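Local coordinates for protein putative glucarate dehydratase (Pseudomonas fluorescens, PDB 4IT1) that probably catalyses the magnesium-dependent dehydration of D-glucarate to 5-dehydro-4-deoxy-D-glucarate, as a member of the mandelate racemase/muconate lactonizing enzyme family, at residues F93-L98 with N131-F136; Y169-Y174 with Y372-P377; D298-S303 with D333-G338. All coordinates share one frame; numbering follows the deposited sequence.

How the contacts relate
The three contacts lie in different parts of an enolase-superfamily chain and do not touch one another. Contact 1 joins two helices of the N-terminal capping domain, contact 2 sits beside the active site, and contact 3 packs a helix of the barrel domain against the turn after helix 322-334. Centres of contacts 1 and 2 are 31 Å apart, on opposite sides of the chain's centre; helix 128-148 and strand 163-170 follow each other in sequence. Contacts 1 and 3, with centres 24 Å apart, both reach the second subunit. Contact 3 is nested in the loop closed by contact 2, where the nearest atom of the Y169 side chain is about 5 Å from the magnesium ion.

Contact 1. Residues F93-L98 with N131-F136; sequences FNLNQL and NAYSAF
Y133 reaches from helix 128-148 like a flat peg into the hollow formed by L95 and L98, one turn apart on helix 95-107. With CG anti to the backbone N (chi1 -178°), the ring extends away from its own helix and its hydroxyl arrives beside L95, where Y133 OH lies 3.4 Å from L95 CB. The L95 and Y133 side chains meet at about a right angle, the leucine branch standing across the phenol end. The backbone of L95 takes part as well: L95 O sits at the ring edge, in its plane, 3.5 Å from Y133 CE1. L98 packs nearer the root of the ring. L98 CD2 comes obliquely to the ring, 3.7 Å from Y133 CE1, while L98 CG lies 3.9 Å from Y133 CD1. L98 CD2 also rests 4.1 Å from F136 CB, wedged between the tyrosine and the base of the phenylalanine, whose ring then leads off toward V83 and L87 of helix 74-87. L98 also touches L87, and L95 continues along helix 128-148 onto E137, F140 and L141. Without the phenol ring, as with an alanine here, L95 and L98 would probably face a gap and R99 would lose its cation-pi partner. The start of helix 95-107 is fixed by N94 at the N-cap, N94 OD1 accepting from Q97 N at 3.1 Å, the donor lying above the carbonyl plane. Just beyond, N96 ND2 donates to G158 O and A360 O of the second subunit. No hydrogen bond spans the two segments, which meet in the N-terminal capping domain; their association here therefore rests on shape and apolar burial, with the tyrosine hydroxyl set against leucine carbon.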
loop_
_atom_site.group_PDB
_atom_site.type_symbol
_atom_site.label_atom_id
_atom_site.label_comp_id
_atom_site.label_asym_id
_atom_site.label_seq_id
_atom_site.Cartn_x
_atom_site.Cartn_y
_atom_site.Cartn_z
ATOM N N PHE A 93 -15.971 -7.949 -3.065
ATOM C CA PHE A 93 -15.231 -6.993 -2.249
ATOM C C PHE A 93 -14.208 -7.710 -1.385
ATOM O O PHE A 93 -13.168 -7.141 -1.045
ATOM C CB PHE A 93 -16.182 -6.176 -1.371
ATOM C CG PHE A 93 -16.977 -5.159 -2.135
ATOM C CD1 PHE A 93 -16.477 -3.879 -2.337
ATOM C CD2 PHE A 93 -18.219 -5.486 -2.671
ATOM C CE1 PHE A 93 -17.203 -2.943 -3.052
ATOM C CE2 PHE A 93 -18.949 -4.555 -3.389
ATOM C CZ PHE A 93 -18.441 -3.280 -3.578
ATOM N N ASN A 94 -14.512 -8.961 -1.037
ATOM C CA ASN A 94 -13.626 -9.776 -0.215
ATOM C C ASN A 94 -12.441 -10.297 -1.023
ATOM O O ASN A 94 -12.382 -11.474 -1.379
ATOM C CB ASN A 94 -14.395 -10.926 0.436
ATOM C CG ASN A 94 -13.718 -11.446 1.691
ATOM O OD1 ASN A 94 -12.525 -11.228 1.915
ATOM N ND2 ASN A 94 -14.481 -12.146 2.515
ATOM N N LEU A 95 -11.508 -9.394 -1.316
ATOM C CA LEU A 95 -10.302 -9.722 -2.061
ATOM C C LEU A 95 -9.294 -10.511 -1.224
ATOM O O LEU A 95 -8.487 -11.257 -1.773
ATOM C CB LEU A 95 -9.661 -8.453 -2.617
ATOM C CG LEU A 95 -10.286 -7.845 -3.874
ATOM C CD1 LEU A 95 -9.826 -6.413 -4.038
ATOM C CD2 LEU A 95 -9.935 -8.649 -5.111
ATOM N N ASN A 96 -9.343 -10.344 0.097
ATOM C CA ASN A 96 -8.523 -11.154 1.003
ATOM C C ASN A 96 -8.884 -12.646 0.965
ATOM O O ASN A 96 -8.006 -13.506 1.084
ATOM C CB ASN A 96 -8.588 -10.611 2.435
ATOM C CG ASN A 96 -7.810 -9.315 2.604
ATOM O OD1 ASN A 96 -6.911 -9.008 1.817
ATOM N ND2 ASN A 96 -8.158 -8.541 3.629
ATOM N N GLN A 97 -10.178 -12.935 0.805
ATOM C CA GLN A 97 -10.663 -14.286 0.518
ATOM C C GLN A 97 -10.062 -14.764 -0.803
ATOM O O GLN A 97 -9.442 -15.826 -0.850
ATOM C CB GLN A 97 -12.196 -14.307 0.448
ATOM C CG GLN A 97 -12.828 -15.630 0.035
ATOM C CD GLN A 97 -13.101 -16.544 1.213
ATOM O OE1 GLN A 97 -12.202 -17.231 1.712
ATOM N NE2 GLN A 97 -14.355 -16.567 1.660
ATOM N N LEU A 98 -10.233 -13.969 -1.861
ATOM C CA LEU A 98 -9.662 -14.278 -3.178
ATOM C C LEU A 98 -8.163 -14.615 -3.139
ATOM O O LEU A 98 -7.708 -15.491 -3.878
ATOM C CB LEU A 98 -9.914 -13.146 -4.183
ATOM C CG LEU A 98 -9.167 -13.264 -5.525
ATOM C CD1 LEU A 98 -9.683 -14.435 -6.350
ATOM C CD2 LEU A 98 -9.216 -11.990 -6.351
ATOM N N ASN A 131 0.515 -13.656 -10.254
ATOM C CA ASN A 131 -0.082 -13.606 -11.587
ATOM C C ASN A 131 -1.564 -13.966 -11.579
ATOM O O ASN A 131 -2.378 -13.297 -12.224
ATOM C CB ASN A 131 0.659 -14.528 -12.550
ATOM C CG ASN A 131 2.099 -14.126 -12.746
ATOM O OD1 ASN A 131 2.587 -13.192 -12.110
ATOM N ND2 ASN A 131 2.790 -14.827 -13.635
ATOM N N ALA A 132 -1.905 -15.018 -10.839
ATOM C CA ALA A 132 -3.286 -15.487 -10.760
ATOM C C ALA A 132 -4.177 -14.547 -9.942
ATOM O O ALA A 132 -5.342 -14.335 -10.289
ATOM C CB ALA A 132 -3.339 -16.902 -10.202
ATOM N N TYR A 133 -3.637 -13.996 -8.857
ATOM C CA TYR A 133 -4.375 -13.015 -8.064
ATOM C C TYR A 133 -4.650 -11.777 -8.914
ATOM O O TYR A 133 -5.799 -11.361 -9.051
ATOM C CB TYR A 133 -3.638 -12.656 -6.768
ATOM C CG TYR A 133 -4.390 -11.667 -5.895
ATOM C CD1 TYR A 133 -5.503 -12.065 -5.150
ATOM C CD2 TYR A 133 -3.993 -10.328 -5.823
ATOM C CE1 TYR A 133 -6.195 -11.160 -4.359
ATOM C CE2 TYR A 133 -4.677 -9.415 -5.036
ATOM C CZ TYR A 133 -5.776 -9.833 -4.306
ATOM O OH TYR A 133 -6.458 -8.926 -3.521
ATOM N N SER A 134 -3.602 -11.230 -9.522
ATOM C CA SER A 134 -3.725 -10.049 -10.375
ATOM C C SER A 134 -4.757 -10.213 -11.494
ATOM O O SER A 134 -5.475 -9.266 -11.818
ATOM C CB SER A 134 -2.375 -9.688 -10.982
ATOM O OG SER A 134 -2.513 -8.725 -12.016
ATOM N N ALA A 135 -4.812 -11.407 -12.085
ATOM C CA ALA A 135 -5.720 -11.684 -13.200
ATOM C C ALA A 135 -7.183 -11.421 -12.817
ATOM O O ALA A 135 -7.918 -10.747 -13.551
ATOM C CB ALA A 135 -5.540 -13.113 -13.688
ATOM N N PHE A 136 -7.575 -11.933 -11.653
ATOM C CA PHE A 136 -8.935 -11.801 -11.161
ATOM C C PHE A 136 -9.183 -10.517 -10.361
ATOM O O PHE A 136 -10.280 -9.954 -10.425
ATOM C CB PHE A 136 -9.330 -13.042 -10.361
ATOM C CG PHE A 136 -9.379 -14.297 -11.189
ATOM C CD1 PHE A 136 -10.213 -14.381 -12.304
ATOM C CD2 PHE A 136 -8.590 -15.394 -10.865
ATOM C CE1 PHE A 136 -10.258 -15.534 -13.076
ATOM C CE2 PHE A 136 -8.634 -16.553 -11.630
ATOM C CZ PHE A 136 -9.469 -16.622 -12.737
#

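Contact 2. Residues Y169-Y174 with Y372-P377; sequences YLFFKY and YPWQEP
The indole of W374 meets F171 at one face and the carbonyl of Y169 at its edge. F171 turns its ring edge toward the face of the five-membered ring in an offset edge-to-face pair, centroids 5.1 Å apart and planes at 83°. The nearest approach is by F171 CD1, 3.4 Å from W374 NE1. At the indole edge, close to the ring plane, Y169 O accepts from W374 NE1 at 3.0 Å, nearly along the C=O axis, with an N-H...O angle of 151°. The bond helps fix the rotation of the indole and satisfies its buried N-H. Further out, K173 CD approaches the six-membered ring obliquely, 4.1 Å from W374 CZ3. Bends at chi3 and chi4 turn the lysine chain toward the next residue, where NZ donates to Y174 O; it also bonds G188 O and forms a salt bridge with D185. The loop 372-377 is thus pinned to the end of strand 163-170, in the sheet of the enolase-superfamily barrel. This rim borders the active site: Y169 OH is hydrogen-bonded to K215, the predicted proton acceptor, and the F171 side chain comes within about 4 Å (nearest atoms) of a bound tartrate, probably from the crystallisation liquor.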
loop_
_atom_site.group_PDB
_atom_site.type_symbol
_atom_site.label_atom_id
_atom_site.label_comp_id
_atom_site.label_asym_id
_atom_site.label_seq_id
_atom_site.Cartn_x
_atom_site.Cartn_y
_atom_site.Cartn_z
ATOM N N TYR A 169 7.462 2.182 -28.151
ATOM C CA TYR A 169 8.335 1.018 -27.944
ATOM C C TYR A 169 8.848 0.465 -29.278
ATOM O O TYR A 169 8.128 -0.240 -29.986
ATOM C CB TYR A 169 7.639 -0.079 -27.118
ATOM C CG TYR A 169 8.560 -0.725 -26.073
ATOM C CD1 TYR A 169 9.886 -1.066 -26.385
ATOM C CD2 TYR A 169 8.109 -0.978 -24.774
ATOM C CE1 TYR A 169 10.727 -1.626 -25.438
ATOM C CE2 TYR A 169 8.949 -1.550 -23.820
ATOM C CZ TYR A 169 10.255 -1.873 -24.162
ATOM O OH TYR A 169 11.099 -2.438 -23.230
ATOM N N LEU A 170 10.095 0.803 -29.605
ATOM C CA LEU A 170 10.732 0.414 -30.857
ATOM C C LEU A 170 11.473 -0.923 -30.780
ATOM O O LEU A 170 12.163 -1.213 -29.791
ATOM C CB LEU A 170 11.749 1.472 -31.284
ATOM C CG LEU A 170 11.370 2.943 -31.430
ATOM C CD1 LEU A 170 12.535 3.681 -32.082
ATOM C CD2 LEU A 170 10.093 3.102 -32.236
ATOM N N PHE A 171 11.366 -1.697 -31.859
ATOM C CA PHE A 171 12.011 -2.999 -31.988
ATOM C C PHE A 171 12.766 -3.093 -33.297
ATOM O O PHE A 171 12.336 -2.539 -34.310
ATOM C CB PHE A 171 10.962 -4.105 -32.010
ATOM C CG PHE A 171 10.346 -4.387 -30.681
ATOM C CD1 PHE A 171 9.276 -3.631 -30.220
ATOM C CD2 PHE A 171 10.818 -5.435 -29.894
ATOM C CE1 PHE A 171 8.691 -3.902 -28.991
ATOM C CE2 PHE A 171 10.237 -5.713 -28.665
ATOM C CZ PHE A 171 9.173 -4.944 -28.210
ATOM N N PHE A 172 13.882 -3.811 -33.283
ATOM C CA PHE A 172 14.421 -4.346 -34.519
ATOM C C PHE A 172 13.530 -5.522 -34.918
ATOM O O PHE A 172 12.963 -6.202 -34.054
ATOM C CB PHE A 172 15.872 -4.770 -34.350
ATOM C CG PHE A 172 16.787 -3.636 -33.990
ATOM C CD1 PHE A 172 17.297 -2.797 -34.975
ATOM C CD2 PHE A 172 17.131 -3.392 -32.664
ATOM C CE1 PHE A 172 18.143 -1.740 -34.650
ATOM C CE2 PHE A 172 17.981 -2.342 -32.333
ATOM C CZ PHE A 172 18.487 -1.512 -33.327
ATOM N N LYS A 173 13.358 -5.719 -36.222
ATOM C CA LYS A 173 12.522 -6.802 -36.730
ATOM C C LYS A 173 12.984 -7.242 -38.113
ATOM O O LYS A 173 13.659 -6.484 -38.817
ATOM C CB LYS A 173 11.031 -6.405 -36.742
ATOM C CG LYS A 173 10.635 -5.340 -37.771
ATOM C CD LYS A 173 9.194 -4.864 -37.590
ATOM C CE LYS A 173 8.165 -5.896 -38.042
ATOM N NZ LYS A 173 8.251 -6.201 -39.502
ATOM N N TYR A 174 12.643 -8.478 -38.477
ATOM C CA TYR A 174 12.797 -8.953 -39.852
ATOM C C TYR A 174 11.574 -8.507 -40.645
ATOM O O TYR A 174 10.536 -8.181 -40.060
ATOM C CB TYR A 174 12.927 -10.486 -39.915
ATOM C CG TYR A 174 14.210 -11.060 -39.337
ATOM C CD1 TYR A 174 15.441 -10.424 -39.526
ATOM C CD2 TYR A 174 14.196 -12.261 -38.628
ATOM C CE1 TYR A 174 16.612 -10.955 -39.001
ATOM C CE2 TYR A 174 15.364 -12.804 -38.103
ATOM C CZ TYR A 174 16.568 -12.148 -38.290
ATOM O OH TYR A 174 17.729 -12.676 -37.772
ATOM N N TYR A 372 1.110 -1.727 -27.560
ATOM C CA TYR A 372 -0.140 -1.492 -28.303
ATOM C C TYR A 372 -0.041 -1.101 -29.781
ATOM O O TYR A 372 -0.833 -1.588 -30.582
ATOM C CB TYR A 372 -1.004 -0.489 -27.547
ATOM C CG TYR A 372 -2.483 -0.758 -27.629
ATOM C CD1 TYR A 372 -3.039 -1.913 -27.066
ATOM C CD2 TYR A 372 -3.340 0.158 -28.244
ATOM C CE1 TYR A 372 -4.404 -2.153 -27.133
ATOM C CE2 TYR A 372 -4.705 -0.069 -28.312
ATOM C CZ TYR A 372 -5.234 -1.220 -27.760
ATOM O OH TYR A 372 -6.591 -1.431 -27.834
ATOM N N PRO A 373 0.916 -0.220 -30.149
ATOM C CA PRO A 373 1.183 0.029 -31.570
ATOM C C PRO A 373 1.421 -1.217 -32.439
ATOM O O PRO A 373 1.243 -1.156 -33.664
ATOM C CB PRO A 373 2.462 0.891 -31.553
ATOM C CG PRO A 373 2.662 1.325 -30.141
ATOM C CD PRO A 373 1.510 0.835 -29.311
ATOM N N TRP A 374 1.829 -2.324 -31.820
ATOM C CA TRP A 374 2.164 -3.542 -32.569
ATOM C C TRP A 374 0.952 -4.405 -32.855
ATOM O O TRP A 374 0.908 -5.085 -33.881
ATOM C CB TRP A 374 3.253 -4.347 -31.853
ATOM C CG TRP A 374 4.532 -3.597 -31.800
ATOM C CD1 TRP A 374 5.079 -2.991 -30.710
ATOM C CD2 TRP A 374 5.412 -3.323 -32.900
ATOM N NE1 TRP A 374 6.265 -2.374 -31.052
ATOM C CE2 TRP A 374 6.493 -2.566 -32.391
ATOM C CE3 TRP A 374 5.402 -3.658 -34.260
ATOM C CZ2 TRP A 374 7.560 -2.132 -33.200
ATOM C CZ3 TRP A 374 6.462 -3.228 -35.063
ATOM C CH2 TRP A 374 7.521 -2.465 -34.530
ATOM N N GLN A 375 -0.021 -4.375 -31.942
ATOM C CA GLN A 375 -1.258 -5.134 -32.104
ATOM C C GLN A 375 -2.017 -4.684 -33.349
ATOM O O GLN A 375 -2.170 -3.483 -33.598
ATOM C CB GLN A 375 -2.126 -5.049 -30.845
ATOM C CG GLN A 375 -1.996 -6.251 -29.917
ATOM C CD GLN A 375 -0.554 -6.683 -29.682
ATOM O OE1 GLN A 375 -0.091 -7.671 -30.255
ATOM N NE2 GLN A 375 0.165 -5.938 -28.848
ATOM N N GLU A 376 -2.458 -5.661 -34.135
ATOM C CA GLU A 376 -3.065 -5.396 -35.434
ATOM C C GLU A 376 -4.460 -4.784 -35.309
ATOM O O GLU A 376 -5.250 -5.206 -34.456
ATOM C CB GLU A 376 -3.078 -6.666 -36.298
ATOM C CG GLU A 376 -1.697 -7.093 -36.795
ATOM C CD GLU A 376 -1.135 -6.211 -37.908
ATOM O OE1 GLU A 376 -0.005 -6.478 -38.368
ATOM O OE2 GLU A 376 -1.811 -5.253 -38.337
ATOM N N PRO A 377 -4.756 -3.775 -36.158
ATOM C CA PRO A 377 -6.017 -3.031 -36.168
ATOM C C PRO A 377 -7.271 -3.890 -35.991
ATOM O O PRO A 377 -8.208 -3.466 -35.320
ATOM C CB PRO A 377 -6.018 -2.380 -37.553
ATOM C CG PRO A 377 -4.578 -2.142 -37.844
ATOM C CD PRO A 377 -3.804 -3.231 -37.150
#

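Contact 3. Residues D298-S303 with D333-G338; sequences DEFRRS and DTFGLG
F300 drives the end of its ring between F335 and L337. Its edge points at the face of F335 in an offset edge-to-face pair, centroids 5.5 Å apart and planes at 79°, with F300 CE1 3.6 Å from F335 CD1. On the other flank of the ring tip, L337 CD1 approaches obliquely, 3.7 Å from F300 CE2. The leucine and phenylalanine side chains come from opposite directions, and the methyl meets the far end of the aromatic ring. Holding CG anti to the backbone N, at chi1 178°, carries the F300 ring out from helix 297-306 and across to its two partners. There it also touches L328, M331 and C332 of helix 322-334.

F335 and L337 flank G336 in the turn that ends helix 322-334 and leads into strand 338-341, a helix-to-strand connection of the enolase-superfamily barrel. G336 has positive phi, and G338 begins the strand, bonded through its backbone to Q310 and V312. On the helix side, R301 NH1 forms a salt bridge with D298 OD1 at 2.9 Å, in the guanidinium plane and on the anti lone pair of the carboxylate. The same NH1 donates to T334 O of the second subunit, whose F335 ring meets F335 here nearly parallel, planes about 10° apart.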
loop_
_atom_site.group_PDB
_atom_site.type_symbol
_atom_site.label_atom_id
_atom_site.label_comp_id
_atom_site.label_asym_id
_atom_site.label_seq_id
_atom_site.Cartn_x
_atom_site.Cartn_y
_atom_site.Cartn_z
ATOM N N ASP A 298 10.335 -9.141 -2.312
ATOM C CA ASP A 298 11.593 -9.619 -1.734
ATOM C C ASP A 298 12.784 -9.090 -2.516
ATOM O O ASP A 298 13.779 -8.672 -1.933
ATOM C CB ASP A 298 11.622 -11.150 -1.687
ATOM C CG ASP A 298 10.477 -11.726 -0.884
ATOM O OD1 ASP A 298 10.270 -11.291 0.271
ATOM O OD2 ASP A 298 9.777 -12.616 -1.408
ATOM N N GLU A 299 12.670 -9.094 -3.837
ATOM C CA GLU A 299 13.694 -8.510 -4.699
ATOM C C GLU A 299 13.873 -7.012 -4.424
ATOM O O GLU A 299 15.002 -6.500 -4.461
ATOM C CB GLU A 299 13.369 -8.781 -6.170
ATOM C CG GLU A 299 13.459 -10.263 -6.539
ATOM C CD GLU A 299 13.047 -10.561 -7.978
ATOM O OE1 GLU A 299 12.979 -11.758 -8.342
ATOM O OE2 GLU A 299 12.782 -9.611 -8.750
ATOM N N PHE A 300 12.763 -6.326 -4.132
ATOM C CA PHE A 300 12.788 -4.898 -3.798
ATOM C C PHE A 300 13.675 -4.669 -2.569
ATOM O O PHE A 300 14.554 -3.809 -2.598
ATOM C CB PHE A 300 11.365 -4.366 -3.568
ATOM C CG PHE A 300 11.300 -2.901 -3.174
ATOM C CD1 PHE A 300 11.500 -2.502 -1.849
ATOM C CD2 PHE A 300 11.008 -1.922 -4.124
ATOM C CE1 PHE A 300 11.436 -1.164 -1.490
ATOM C CE2 PHE A 300 10.935 -0.581 -3.771
ATOM C CZ PHE A 300 11.149 -0.200 -2.453
ATOM N N ARG A 301 13.446 -5.462 -1.516
ATOM C CA ARG A 301 14.221 -5.420 -0.271
ATOM C C ARG A 301 15.714 -5.638 -0.518
ATOM O O ARG A 301 16.555 -4.918 0.026
ATOM C CB ARG A 301 13.685 -6.477 0.730
ATOM C CG ARG A 301 14.413 -6.555 2.078
ATOM C CD ARG A 301 13.909 -7.673 2.996
ATOM N NE ARG A 301 14.192 -8.997 2.430
ATOM C CZ ARG A 301 13.293 -9.814 1.871
ATOM N NH1 ARG A 301 12.004 -9.481 1.803
ATOM N NH2 ARG A 301 13.680 -10.985 1.378
ATOM N N ARG A 302 16.041 -6.645 -1.318
ATOM C CA ARG A 302 17.441 -6.955 -1.597
ATOM C C ARG A 302 18.066 -5.864 -2.474
ATOM O O ARG A 302 19.244 -5.550 -2.328
ATOM C CB ARG A 302 17.595 -8.349 -2.228
ATOM C CG ARG A 302 17.214 -9.499 -1.288
ATOM C CD ARG A 302 17.689 -10.865 -1.785
ATOM N NE ARG A 302 16.971 -11.337 -2.973
ATOM C CZ ARG A 302 15.821 -12.021 -2.969
ATOM N NH1 ARG A 302 15.211 -12.344 -1.831
ATOM N NH2 ARG A 302 15.281 -12.394 -4.122
ATOM N N SER A 303 17.277 -5.273 -3.366
ATOM C CA SER A 303 17.791 -4.192 -4.217
ATOM C C SER A 303 18.132 -2.972 -3.386
ATOM O O SER A 303 19.180 -2.357 -3.567
ATOM C CB SER A 303 16.784 -3.792 -5.290
ATOM O OG SER A 303 17.371 -2.864 -6.181
ATOM N N ASP A 333 8.638 5.546 -3.500
ATOM C CA ASP A 333 8.659 6.904 -2.960
ATOM C C ASP A 333 9.420 6.931 -1.640
ATOM O O ASP A 333 10.203 7.841 -1.392
ATOM C CB ASP A 333 7.237 7.434 -2.754
ATOM C CG ASP A 333 7.212 8.881 -2.251
ATOM O OD1 ASP A 333 7.477 9.804 -3.047
ATOM O OD2 ASP A 333 6.917 9.096 -1.058
ATOM N N THR A 334 9.197 5.916 -0.813
ATOM C CA THR A 334 9.804 5.839 0.508
ATOM C C THR A 334 11.312 5.642 0.426
ATOM O O THR A 334 12.062 6.181 1.246
ATOM C CB THR A 334 9.150 4.726 1.327
ATOM O OG1 THR A 334 7.772 5.050 1.509
ATOM C CG2 THR A 334 9.800 4.567 2.684
ATOM N N PHE A 335 11.750 4.896 -0.584
ATOM C CA PHE A 335 13.160 4.549 -0.711
ATOM C C PHE A 335 13.846 5.348 -1.799
ATOM O O PHE A 335 14.971 5.053 -2.172
ATOM C CB PHE A 335 13.331 3.034 -0.909
ATOM C CG PHE A 335 13.031 2.236 0.330
ATOM C CD1 PHE A 335 11.734 1.793 0.596
ATOM C CD2 PHE A 335 14.039 1.948 1.251
ATOM C CE1 PHE A 335 11.452 1.070 1.751
ATOM C CE2 PHE A 335 13.765 1.231 2.411
ATOM C CZ PHE A 335 12.470 0.789 2.658
ATOM N N GLY A 336 13.165 6.380 -2.287
ATOM C CA GLY A 336 13.765 7.324 -3.218
ATOM C C GLY A 336 13.986 6.763 -4.606
ATOM O O GLY A 336 14.939 7.137 -5.276
ATOM N N LEU A 337 13.097 5.879 -5.046
ATOM C CA LEU A 337 13.225 5.270 -6.371
ATOM C C LEU A 337 12.157 5.835 -7.294
ATOM O O LEU A 337 11.034 6.091 -6.858
ATOM C CB LEU A 337 13.074 3.740 -6.287
ATOM C CG LEU A 337 13.923 2.943 -5.285
ATOM C CD1 LEU A 337 13.575 1.464 -5.362
ATOM C CD2 LEU A 337 15.425 3.148 -5.483
ATOM N N GLY A 338 12.499 6.024 -8.565
ATOM C CA GLY A 338 11.503 6.402 -9.570
ATOM C C GLY A 338 10.577 5.232 -9.875
ATOM O O GLY A 338 10.989 4.076 -9.779
#